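Local coordinates for protein AgaA (Rhizobium radiobacter, PDB 6HLX) that binds the opine agropinic acid as the periplasmic solute-binding protein of an ABC transporter, probably delivering it for import into the cell, at residues G7-E11 / S330-F334; E199-V203 / D215-D221; F275-G279 / M450-Q454; T237-M241 / G378-E382. The contacts are given in a common frame with arbitrary orientation. Where two conformers were deposited one is given. Residue numbers count along the deposited sequence, not the author numbering.

Contact 1. Residues G7-E11 / S330-F334. With G9Z (agropinic acid), chain E.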
# COMPACT_ATOMS: atom_id res chain seq x y z
N GLY A 7 16.43 -2.77 9.24
CA GLY A 7 15.55 -3.56 10.08
C GLY A 7 14.12 -3.44 9.61
O GLY A 7 13.48 -2.40 9.82
N LEU A 8 13.60 -4.49 8.97
CA LEU A 8 12.20 -4.53 8.51
C LEU A 8 11.27 -5.02 9.64
O LEU A 8 11.67 -5.85 10.47
CB LEU A 8 12.03 -5.50 7.32
CG LEU A 8 12.64 -5.16 5.97
CD1 LEU A 8 12.47 -6.37 5.04
CD2 LEU A 8 12.02 -3.89 5.37
N SER A 9 9.98 -4.59 9.59
CA SER A 9 8.98 -4.98 10.58
C SER A 9 8.49 -6.42 10.42
O SER A 9 7.68 -6.87 11.24
CB SER A 9 7.81 -4.01 10.58
OG SER A 9 7.13 -4.09 9.34
N GLY A 10 8.97 -7.11 9.39
CA GLY A 10 8.61 -8.51 9.18
C GLY A 10 9.35 -9.14 8.02
O GLY A 10 9.96 -8.45 7.20
N GLU A 11 9.19 -10.45 7.91
CA GLU A 11 9.75 -11.20 6.80
C GLU A 11 8.72 -11.22 5.66
O GLU A 11 7.57 -11.61 5.90
CB GLU A 11 10.09 -12.63 7.25
CG GLU A 11 10.57 -13.54 6.14
CD GLU A 11 11.23 -14.83 6.60
OE1 GLU A 11 12.07 -15.37 5.85
OE2 GLU A 11 10.92 -15.30 7.72
N SER A 330 -1.30 -9.61 15.67
CA SER A 330 -0.57 -9.30 16.89
C SER A 330 0.87 -8.83 16.51
O SER A 330 1.63 -8.46 17.39
CB SER A 330 -0.47 -10.55 17.76
OG SER A 330 -0.00 -11.57 16.90
N GLN A 331 1.26 -8.90 15.22
CA GLN A 331 2.62 -8.53 14.79
C GLN A 331 2.91 -7.02 14.91
O GLN A 331 4.07 -6.61 15.04
CB GLN A 331 2.89 -9.02 13.37
CG GLN A 331 4.39 -8.84 12.96
CD GLN A 331 4.86 -9.67 11.79
OE1 GLN A 331 5.85 -9.32 11.11
NE2 GLN A 331 4.21 -10.80 11.55
N TYR A 332 1.85 -6.20 14.79
CA TYR A 332 1.95 -4.75 14.88
C TYR A 332 1.11 -4.36 16.07
O TYR A 332 -0.12 -4.54 16.04
CB TYR A 332 1.44 -4.11 13.57
CG TYR A 332 2.33 -4.46 12.40
CD1 TYR A 332 2.17 -5.67 11.72
CD2 TYR A 332 3.37 -3.62 12.00
CE1 TYR A 332 3.02 -6.03 10.68
CE2 TYR A 332 4.23 -3.97 10.96
CZ TYR A 332 4.07 -5.19 10.32
OH TYR A 332 4.89 -5.53 9.28
N SER A 333 1.74 -3.91 17.15
CA SER A 333 0.99 -3.56 18.36
C SER A 333 -0.14 -2.59 18.07
O SER A 333 -1.23 -2.73 18.65
CB SER A 333 1.90 -2.99 19.43
OG SER A 333 2.75 -4.03 19.89
N PHE A 334 0.07 -1.62 17.15
CA PHE A 334 -1.05 -0.68 16.88
C PHE A 334 -2.27 -1.38 16.28
O PHE A 334 -3.39 -0.94 16.52
CB PHE A 334 -0.60 0.52 16.03
CG PHE A 334 -0.23 0.19 14.60
CD1 PHE A 334 -1.21 0.14 13.61
CD2 PHE A 334 1.10 -0.06 14.24
CE1 PHE A 334 -0.87 -0.18 12.29
CE2 PHE A 334 1.44 -0.36 12.92
CZ PHE A 334 0.45 -0.41 11.95
OAM G9Z E . 2.13 -4.24 5.51
CAB G9Z E . 1.55 -3.84 6.53
CAC G9Z E . 1.91 -4.26 7.83
CB G9Z E . 0.95 -3.51 8.80
CA G9Z E . -0.06 -2.81 7.91
C G9Z E . -0.16 -1.42 8.24
O G9Z E . 0.66 -0.61 7.74
N G9Z E . 0.44 -3.07 6.52
CAG G9Z E . -0.15 -2.46 5.27
CAH G9Z E . -1.41 -3.22 4.86
OAP G9Z E . -2.37 -3.05 5.90
CAI G9Z E . -2.00 -2.71 3.54
OAQ G9Z E . -0.92 -2.49 2.59
CAJ G9Z E . -2.97 -3.77 2.89
OAR G9Z E . -3.49 -3.24 1.65
CAK G9Z E . -4.12 -4.28 3.78
OAT G9Z E . -4.73 -5.43 3.16
CAL G9Z E . -5.15 -3.19 4.11
OAS G9Z E . -6.13 -3.70 5.05
OXT G9Z E . -1.06 -1.08 9.06
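The agropinic acid pocket lies in the cleft between two lobes, and here the lobes meet beside the ligand: residues 7-11, where strand 3-8 runs out into a loop, face residues 330-334, the turn leading into helix 333-347. A hydrogen bond joins them, Ser9 OG to Tyr332 OH at 2.7 Å; either hydroxyl could be the donor. Tyr332, the N-cap residue of its helix, carries its phenol across the gap, so that CA atoms of Ser9 and Tyr332 stay 8.2 Å apart. Ser9 OG sits at the ring edge, whereas one ring face covers the ligand's pyrrolidone ring, with Tyr332 CZ 3.4 Å from G9Z CAC. Phe334 turns its edge to the ligand carboxylate, CZ lying 3.3 Å from G9Z OXT. The side chain of Gln331 also reaches over towards Ser9 and Gly10. Tyr216 meets the Tyr332 ring as well. Such bridging of lobes beside an enclosed solute is characteristic of the closed, ligand-bound state of periplasmic binding proteins.

Contact 2. Residues E199-V203 / D215-D221. With G9Z (agropinic acid), chain E; EDO (1,2-ethanediol), chain B.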
# COMPACT_ATOMS: atom_id res chain seq x y z
N GLU A 199 8.43 -5.46 17.60
CA GLU A 199 8.83 -4.05 17.42
C GLU A 199 9.79 -3.54 18.49
O GLU A 199 10.62 -2.66 18.19
CB GLU A 199 7.61 -3.12 17.26
CG GLU A 199 6.66 -3.12 18.44
CD GLU A 199 5.25 -2.70 18.03
OE1 GLU A 199 4.80 -1.63 18.51
OE2 GLU A 199 4.62 -3.41 17.21
N ASN A 200 9.75 -4.12 19.70
CA ASN A 200 10.70 -3.74 20.75
C ASN A 200 12.10 -4.21 20.39
O ASN A 200 13.06 -3.43 20.54
CB ASN A 200 10.26 -4.22 22.13
CG ASN A 200 8.97 -3.55 22.52
OD1 ASN A 200 8.86 -2.32 22.52
ND2 ASN A 200 7.93 -4.32 22.79
N THR A 201 12.23 -5.45 19.84
CA THR A 201 13.55 -5.91 19.38
C THR A 201 14.03 -5.02 18.21
O THR A 201 15.24 -4.75 18.10
CB THR A 201 13.57 -7.39 18.95
OG1 THR A 201 12.87 -7.55 17.71
CG2 THR A 201 13.02 -8.32 20.02
N ARG A 202 13.09 -4.57 17.35
CA ARG A 202 13.45 -3.72 16.21
C ARG A 202 14.04 -2.37 16.68
O ARG A 202 15.10 -1.97 16.20
CB ARG A 202 12.25 -3.52 15.29
CG ARG A 202 12.64 -2.86 13.98
CD ARG A 202 11.55 -3.01 12.93
NE ARG A 202 10.30 -2.31 13.25
CZ ARG A 202 9.19 -2.88 13.69
NH1 ARG A 202 9.17 -4.19 13.97
NH2 ARG A 202 8.09 -2.16 13.90
N VAL A 203 13.35 -1.70 17.62
CA VAL A 203 13.80 -0.43 18.19
C VAL A 203 15.13 -0.65 18.92
O VAL A 203 16.08 0.13 18.73
CB VAL A 203 12.72 0.17 19.12
CG1 VAL A 203 13.27 1.34 19.94
CG2 VAL A 203 11.51 0.62 18.30
N ASP A 215 12.09 0.45 9.99
CA ASP A 215 10.78 0.98 9.57
C ASP A 215 9.73 0.76 10.67
O ASP A 215 10.04 0.16 11.71
CB ASP A 215 10.35 0.45 8.20
CG ASP A 215 10.05 -1.02 8.09
OD1 ASP A 215 10.03 -1.70 9.14
OD2 ASP A 215 9.81 -1.48 6.96
N TYR A 216 8.50 1.27 10.47
CA TYR A 216 7.41 1.15 11.43
C TYR A 216 7.86 1.48 12.87
O TYR A 216 7.74 0.66 13.77
CB TYR A 216 6.77 -0.25 11.35
CG TYR A 216 5.83 -0.40 10.18
CD1 TYR A 216 6.29 -0.84 8.94
CD2 TYR A 216 4.46 -0.22 10.34
CE1 TYR A 216 5.42 -1.01 7.86
CE2 TYR A 216 3.57 -0.41 9.27
CZ TYR A 216 4.06 -0.80 8.03
OH TYR A 216 3.19 -1.03 6.97
N VAL A 217 8.44 2.67 13.07
CA VAL A 217 8.87 3.06 14.41
C VAL A 217 7.60 3.15 15.26
O VAL A 217 6.68 3.89 14.89
CB VAL A 217 9.61 4.43 14.39
CG1 VAL A 217 9.91 4.90 15.81
CG2 VAL A 217 10.88 4.34 13.55
N PRO A 218 7.52 2.42 16.39
CA PRO A 218 6.30 2.51 17.22
C PRO A 218 6.12 3.91 17.80
O PRO A 218 7.10 4.57 18.14
CB PRO A 218 6.53 1.48 18.33
CG PRO A 218 7.61 0.57 17.79
CD PRO A 218 8.49 1.47 16.96
N ALA A 219 4.85 4.36 17.92
CA ALA A 219 4.52 5.69 18.46
C ALA A 219 5.12 5.90 19.85
O ALA A 219 5.57 7.01 20.14
CB ALA A 219 3.00 5.87 18.51
N LYS A 220 5.17 4.86 20.70
CA LYS A 220 5.72 5.03 22.05
C LYS A 220 7.24 5.35 22.07
O LYS A 220 7.74 5.87 23.07
CB LYS A 220 5.41 3.82 22.95
CG LYS A 220 6.14 2.56 22.53
CD LYS A 220 6.02 1.44 23.55
CE LYS A 220 7.17 0.46 23.39
NZ LYS A 220 7.27 -0.07 21.99
N ASP A 221 7.95 4.99 20.99
CA ASP A 221 9.41 5.20 20.90
C ASP A 221 9.82 6.41 20.04
O ASP A 221 11.00 6.75 20.00
CB ASP A 221 10.08 3.92 20.35
CG ASP A 221 9.78 2.68 21.16
OD1 ASP A 221 10.23 2.60 22.32
OD2 ASP A 221 9.08 1.79 20.64
OAM G9Z E . 2.13 -4.24 5.51
CAB G9Z E . 1.55 -3.84 6.53
CAC G9Z E . 1.91 -4.26 7.83
CB G9Z E . 0.95 -3.51 8.80
CA G9Z E . -0.06 -2.81 7.91
C G9Z E . -0.16 -1.42 8.24
O G9Z E . 0.66 -0.61 7.74
N G9Z E . 0.44 -3.07 6.52
CAG G9Z E . -0.15 -2.46 5.27
CAH G9Z E . -1.41 -3.22 4.86
OAP G9Z E . -2.37 -3.05 5.90
CAI G9Z E . -2.00 -2.71 3.54
OAQ G9Z E . -0.92 -2.49 2.59
CAJ G9Z E . -2.97 -3.77 2.89
OAR G9Z E . -3.49 -3.24 1.65
CAK G9Z E . -4.12 -4.28 3.78
OAT G9Z E . -4.73 -5.43 3.16
CAL G9Z E . -5.15 -3.19 4.11
OAS G9Z E . -6.13 -3.70 5.05
OXT G9Z E . -1.06 -1.08 9.06
C1 EDO B . 2.58 2.44 15.98
O1 EDO B . 2.72 3.80 15.73
C2 EDO B . 2.81 2.13 17.45
O2 EDO B . 1.68 2.42 18.22
O HOH W 1 4.75 -0.19 20.76
O HOH W 2 10.67 -0.09 22.74
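Arg202 reaches from helix 199-207 over the backbone of the loop 215-221 and donates two hydrogen bonds in its guanidinium plane: NE to Asp215 O at 2.9 Å and NH2 to Tyr216 O at 2.8 Å. Its NH1 goes to Tyr196 O, so the one cation ties three backbone carbonyls. The carboxylate of Asp215 lies out of that plane, with Arg202 NE and Asp215 OD1 4.2 Å apart, and contributes charge alone. Further along, Val203 CG2 packs on Pro218 CD at 3.4 Å, the apolar centre of the contact. Polar groups close its outer side: Lys220 NZ donates to Asn200 OD1 at 2.8 Å and forms a salt bridge with Asp221 OD2 at 2.9 Å. One water joins Glu199 OE1 to Lys220 NZ, and another donates to both Asn200 OD1 and Asp221 OD1. Glu199 OE2 is bound by Ser333 N at the start of helix 333-347. Tyr216, held through its main chain, has positive phi (46°) and sends its ring into the cleft, where OH donates to the carboxylate atom G9Z O at 2.7 Å. Through Tyr216 the loop contributes to the ligand pocket, which lies between the lobes as in solute-binding proteins generally.

Contact 3. Residues F275-G279 / M450-Q454. With G9Z (agropinic acid), chain E; EDO (1,2-ethanediol), chain X.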
# COMPACT_ATOMS: atom_id res chain seq x y z
N PHE A 275 -1.90 4.38 19.66
CA PHE A 275 -0.88 5.24 19.04
C PHE A 275 -0.24 6.26 19.99
O PHE A 275 0.32 7.27 19.52
CB PHE A 275 -1.48 5.94 17.80
CG PHE A 275 -1.89 4.98 16.72
CD1 PHE A 275 -3.17 4.42 16.70
CD2 PHE A 275 -0.99 4.60 15.73
CE1 PHE A 275 -3.53 3.51 15.70
CE2 PHE A 275 -1.37 3.72 14.71
CZ PHE A 275 -2.64 3.17 14.71
N ASN A 276 -0.31 6.01 21.31
CA ASN A 276 0.34 6.87 22.31
C ASN A 276 -0.08 8.36 22.21
O ASN A 276 0.72 9.26 22.46
CB ASN A 276 1.89 6.70 22.21
CG ASN A 276 2.67 7.29 23.36
OD1 ASN A 276 3.69 7.98 23.16
ND2 ASN A 276 2.20 7.05 24.57
N GLY A 277 -1.33 8.59 21.82
CA GLY A 277 -1.84 9.95 21.68
C GLY A 277 -1.44 10.65 20.39
O GLY A 277 -1.77 11.82 20.21
N LEU A 278 -0.77 9.94 19.46
CA LEU A 278 -0.33 10.52 18.17
C LEU A 278 -1.30 10.17 17.04
O LEU A 278 -1.55 9.01 16.79
CB LEU A 278 1.08 10.05 17.80
CG LEU A 278 2.21 10.36 18.79
CD1 LEU A 278 3.51 9.71 18.33
CD2 LEU A 278 2.42 11.86 18.96
N GLY A 279 -1.77 11.19 16.33
CA GLY A 279 -2.69 11.02 15.21
C GLY A 279 -3.85 11.98 15.30
O GLY A 279 -3.99 12.71 16.29
N MET A 450 -8.89 7.36 11.88
CA MET A 450 -7.82 8.31 12.18
C MET A 450 -6.72 8.32 11.15
O MET A 450 -6.54 7.33 10.44
CB MET A 450 -7.20 7.96 13.55
CG MET A 450 -6.55 6.58 13.57
SD MET A 450 -5.62 6.22 15.05
CE MET A 450 -4.11 7.20 14.74
N TRP A 451 -5.96 9.43 11.11
CA TRP A 451 -4.75 9.56 10.28
C TRP A 451 -3.64 9.19 11.27
O TRP A 451 -3.65 9.66 12.43
CB TRP A 451 -4.50 11.01 9.86
CG TRP A 451 -5.49 11.53 8.87
CD1 TRP A 451 -6.45 12.48 9.10
CD2 TRP A 451 -5.62 11.14 7.50
NE1 TRP A 451 -7.15 12.72 7.94
CE2 TRP A 451 -6.65 11.92 6.94
CE3 TRP A 451 -4.92 10.24 6.67
CZ2 TRP A 451 -7.05 11.80 5.60
CZ3 TRP A 451 -5.29 10.14 5.33
CH2 TRP A 451 -6.35 10.91 4.81
N ARG A 452 -2.69 8.37 10.85
CA ARG A 452 -1.61 7.99 11.77
C ARG A 452 -0.25 8.50 11.28
O ARG A 452 -0.07 8.74 10.08
CB ARG A 452 -1.55 6.46 11.96
CG ARG A 452 -1.07 5.70 10.72
CD ARG A 452 -1.00 4.19 10.95
NE ARG A 452 0.03 3.57 10.12
CZ ARG A 452 -0.12 2.43 9.46
NH1 ARG A 452 -1.28 1.77 9.51
NH2 ARG A 452 0.89 1.92 8.76
N GLU A 453 0.73 8.56 12.19
CA GLU A 453 2.11 8.86 11.80
C GLU A 453 2.73 7.54 11.29
O GLU A 453 2.42 6.46 11.81
CB GLU A 453 2.93 9.33 13.00
CG GLU A 453 2.49 10.70 13.50
CD GLU A 453 3.46 11.33 14.48
OE1 GLU A 453 3.15 12.42 14.99
OE2 GLU A 453 4.53 10.73 14.74
N GLN A 454 3.61 7.63 10.30
CA GLN A 454 4.31 6.48 9.73
C GLN A 454 5.76 6.92 9.67
O GLN A 454 6.12 7.75 8.83
CB GLN A 454 3.74 6.13 8.35
CG GLN A 454 4.43 4.91 7.70
CD GLN A 454 4.12 3.60 8.42
OE1 GLN A 454 3.13 3.48 9.14
NE2 GLN A 454 4.96 2.59 8.23
OAM G9Z E . 2.13 -4.24 5.51
CAB G9Z E . 1.55 -3.84 6.53
CAC G9Z E . 1.91 -4.26 7.83
CB G9Z E . 0.95 -3.51 8.80
CA G9Z E . -0.06 -2.81 7.91
C G9Z E . -0.16 -1.42 8.24
O G9Z E . 0.66 -0.61 7.74
N G9Z E . 0.44 -3.07 6.52
CAG G9Z E . -0.15 -2.46 5.27
CAH G9Z E . -1.41 -3.22 4.86
OAP G9Z E . -2.37 -3.05 5.90
CAI G9Z E . -2.00 -2.71 3.54
OAQ G9Z E . -0.92 -2.49 2.59
CAJ G9Z E . -2.97 -3.77 2.89
OAR G9Z E . -3.49 -3.24 1.65
CAK G9Z E . -4.12 -4.28 3.78
OAT G9Z E . -4.73 -5.43 3.16
CAL G9Z E . -5.15 -3.19 4.11
OAS G9Z E . -6.13 -3.70 5.05
OXT G9Z E . -1.06 -1.08 9.06
C1 EDO X . -0.06 2.71 22.71
O1 EDO X . -0.86 3.81 23.07
C2 EDO X . 1.42 3.05 22.91
O2 EDO X . 2.15 1.85 22.77
O HOH W 3 0.03 7.82 14.82
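Residues 275-278 form a type I' beta turn directly after helix 267-274, closed by Leu278 N to Phe275 O at 2.9 Å. Residues 450-454 run out of the end of strand 446-451, and the nearest CA atoms are those of Gly279 and Arg452, 4.7 Å apart. No direct hydrogen bond links the segments; a water takes one from Glu453 N and donates to Leu278 O, both at 2.8 Å. Gly279 CA comes within 3.2 Å of Trp451 O; a CB here would clash with that oxygen and with Met450 CE, and at phi 133° it would also jam against Leu278 O. Strands 280-281 and 446-451 are antiparallel neighbours in the mixed sheet that also holds strand 240-245; the turn thus carries the chain from helix 267-274 into the edge strand 280-281. Its aromatic residue meets methionine: Met450 CE lies over the Phe275 ring face, 3.8 Å from the centroid, in a CH-pi contact, and SD sits obliquely at 4.0 Å, a Met-aromatic pair. Phe275 CE2 also touches Arg452 CD at 3.8 Å. Beyond the ring, Arg452 binds the ligand carboxylate with two nitrogens, NH2 to G9Z O at 2.7 Å and NH1 to G9Z OXT at 2.9 Å, while Gln454 OE1 accepts from Arg452 NH2 at 2.8 Å. Leu278 CD1 packs at 3.9 Å from Glu453 OE2, an oxygen in a salt bridge with Arg235.

Contact 4. Residues T237-M241 / G378-E382. With G9Z (agropinic acid), chain E; EDO (1,2-ethanediol), chain C.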
# COMPACT_ATOMS: atom_id res chain seq x y z
N THR A 237 2.74 11.49 7.84
CA THR A 237 1.37 11.35 8.38
C THR A 237 0.39 10.95 7.25
O THR A 237 -0.72 11.50 7.16
CB THR A 237 0.88 12.65 9.00
OG1 THR A 237 0.96 13.67 8.01
CG2 THR A 237 1.61 13.01 10.26
N GLY A 238 0.79 9.97 6.45
CA GLY A 238 0.05 9.52 5.27
C GLY A 238 -1.04 8.48 5.46
O GLY A 238 -2.12 8.66 4.89
N PRO A 239 -0.80 7.38 6.21
CA PRO A 239 -1.84 6.34 6.28
C PRO A 239 -2.98 6.65 7.22
O PRO A 239 -2.89 7.52 8.08
CB PRO A 239 -1.07 5.08 6.76
CG PRO A 239 0.44 5.45 6.70
CD PRO A 239 0.43 6.96 6.91
N PHE A 240 -4.06 5.90 7.04
CA PHE A 240 -5.24 6.00 7.90
C PHE A 240 -5.52 4.61 8.51
O PHE A 240 -5.07 3.58 7.98
CB PHE A 240 -6.47 6.52 7.12
CG PHE A 240 -6.69 5.86 5.78
CD1 PHE A 240 -7.20 4.56 5.69
CD2 PHE A 240 -6.40 6.53 4.60
CE1 PHE A 240 -7.38 3.94 4.44
CE2 PHE A 240 -6.60 5.91 3.35
CZ PHE A 240 -7.08 4.62 3.28
N MET A 241 -6.28 4.60 9.61
CA MET A 241 -6.78 3.39 10.27
C MET A 241 -8.29 3.38 10.09
O MET A 241 -8.95 4.41 10.25
CB MET A 241 -6.47 3.36 11.79
CG MET A 241 -4.98 3.30 12.11
SD MET A 241 -4.13 1.87 11.42
CE MET A 241 -4.90 0.57 12.34
N GLY A 378 -5.20 -0.69 7.89
CA GLY A 378 -4.09 0.25 8.09
C GLY A 378 -3.55 0.46 6.69
O GLY A 378 -2.91 -0.44 6.15
N SER A 379 -3.93 1.56 6.02
CA SER A 379 -3.59 1.65 4.60
C SER A 379 -3.57 3.07 4.07
O SER A 379 -3.54 4.01 4.86
CB SER A 379 -4.53 0.78 3.76
OG SER A 379 -3.93 0.44 2.52
N LEU A 380 -3.50 3.21 2.75
CA LEU A 380 -3.40 4.54 2.12
C LEU A 380 -3.77 4.39 0.66
O LEU A 380 -3.95 3.26 0.18
CB LEU A 380 -1.97 5.10 2.27
CG LEU A 380 -0.79 4.11 2.24
CD1 LEU A 380 -0.62 3.44 0.86
CD2 LEU A 380 0.51 4.83 2.61
N GLY A 381 -3.95 5.51 -0.03
CA GLY A 381 -4.21 5.46 -1.46
C GLY A 381 -2.96 4.92 -2.13
O GLY A 381 -1.83 5.32 -1.79
N GLU A 382 -3.13 3.96 -3.03
CA GLU A 382 -1.97 3.29 -3.66
C GLU A 382 -1.29 4.11 -4.75
O GLU A 382 -0.20 3.78 -5.19
CB GLU A 382 -2.37 1.91 -4.17
CG GLU A 382 -2.85 0.97 -3.06
CD GLU A 382 -1.78 0.43 -2.12
OE1 GLU A 382 -0.57 0.73 -2.28
OE2 GLU A 382 -2.18 -0.30 -1.18
OAM G9Z E . 2.13 -4.24 5.51
CAB G9Z E . 1.55 -3.84 6.53
CAC G9Z E . 1.91 -4.26 7.83
CB G9Z E . 0.95 -3.51 8.80
CA G9Z E . -0.06 -2.81 7.91
C G9Z E . -0.16 -1.42 8.24
O G9Z E . 0.66 -0.61 7.74
N G9Z E . 0.44 -3.07 6.52
CAG G9Z E . -0.15 -2.46 5.27
CAH G9Z E . -1.41 -3.22 4.86
OAP G9Z E . -2.37 -3.05 5.90
CAI G9Z E . -2.00 -2.71 3.54
OAQ G9Z E . -0.92 -2.49 2.59
CAJ G9Z E . -2.97 -3.77 2.89
OAR G9Z E . -3.49 -3.24 1.65
CAK G9Z E . -4.12 -4.28 3.78
OAT G9Z E . -4.73 -5.43 3.16
CAL G9Z E . -5.15 -3.19 4.11
OAS G9Z E . -6.13 -3.70 5.05
OXT G9Z E . -1.06 -1.08 9.06
C1 EDO C . -3.97 14.00 5.70
O1 EDO C . -2.67 13.46 5.84
C2 EDO C . -3.85 15.41 5.10
O2 EDO C . -5.14 15.98 5.04
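Two backbone hydrogen bonds pair Phe240 with Ser379, Phe240 N to Ser379 O at 2.9 Å and Ser379 N to Phe240 O at 3.0 Å, a hydrogen-bonded antiparallel pair. Next to it, Met241 and Gly378 make the non-hydrogen-bonded pair, their CA atoms 4.7 Å apart, and Gly378 CA gives a CA-H...O contact to Phe240 O at 3.5 Å. Gly378 O turns to the ligand and accepts a hydrogen bond from the hydroxyl G9Z OAP at 2.7 Å. A CB on Gly378 would clash with G9Z OXT, so the bare CA lets the ligand carboxylate come up to the strand. Met241, whose side chain lies on the same sheet face as that missing CB, covers the glycine with SD 3.7 Å from Gly378 CA. Phe240 and Ser379 point to the other face; one face of the Phe240 ring lies by Ser379 O, and its CE2 is 3.7 Å from Leu380 CA. Past the bridge, Pro239 CG meets Leu380 CD2 at 4.1 Å, while Ser379 OG is hydrogen-bonded to Tyr392. Strand 240-245 is central here, flanked by 374-379 and 446-451 in the six-stranded sheet. Phe240 meets Tyr448 edge-to-face, Met241 packs against Phe334 and Thr338 of helix 333-347, and Glu382 forms a salt bridge with Arg26 of helix 23-32.

All four contacts touch agropinic acid; contacts 2 and 3 bind the same carboxylate, and contact 4 takes a hydroxyl of the ligand. Contacts 1 and 4 are buried; contacts 2 and 3 are partly buried, and the outer side of contact 2 is the most polar, with a salt bridge and bridging waters. Contacts 3 and 4 share one sheet: strands 446-451 and 240-245 are neighbours, linked by backbone hydrogen bonds such as Met450 O with Met241 N at 2.9 Å. Contact 4 is itself strand pairing, whereas contact 3 relies on sulfur, methyl and aromatic groups. Contacts 1 and 2 meet at Gly7 O and Asp215 N, 3.2 Å apart, a probable hydrogen bond. Phe334 of contact 1 also packs on Phe275, Arg452 and Met241.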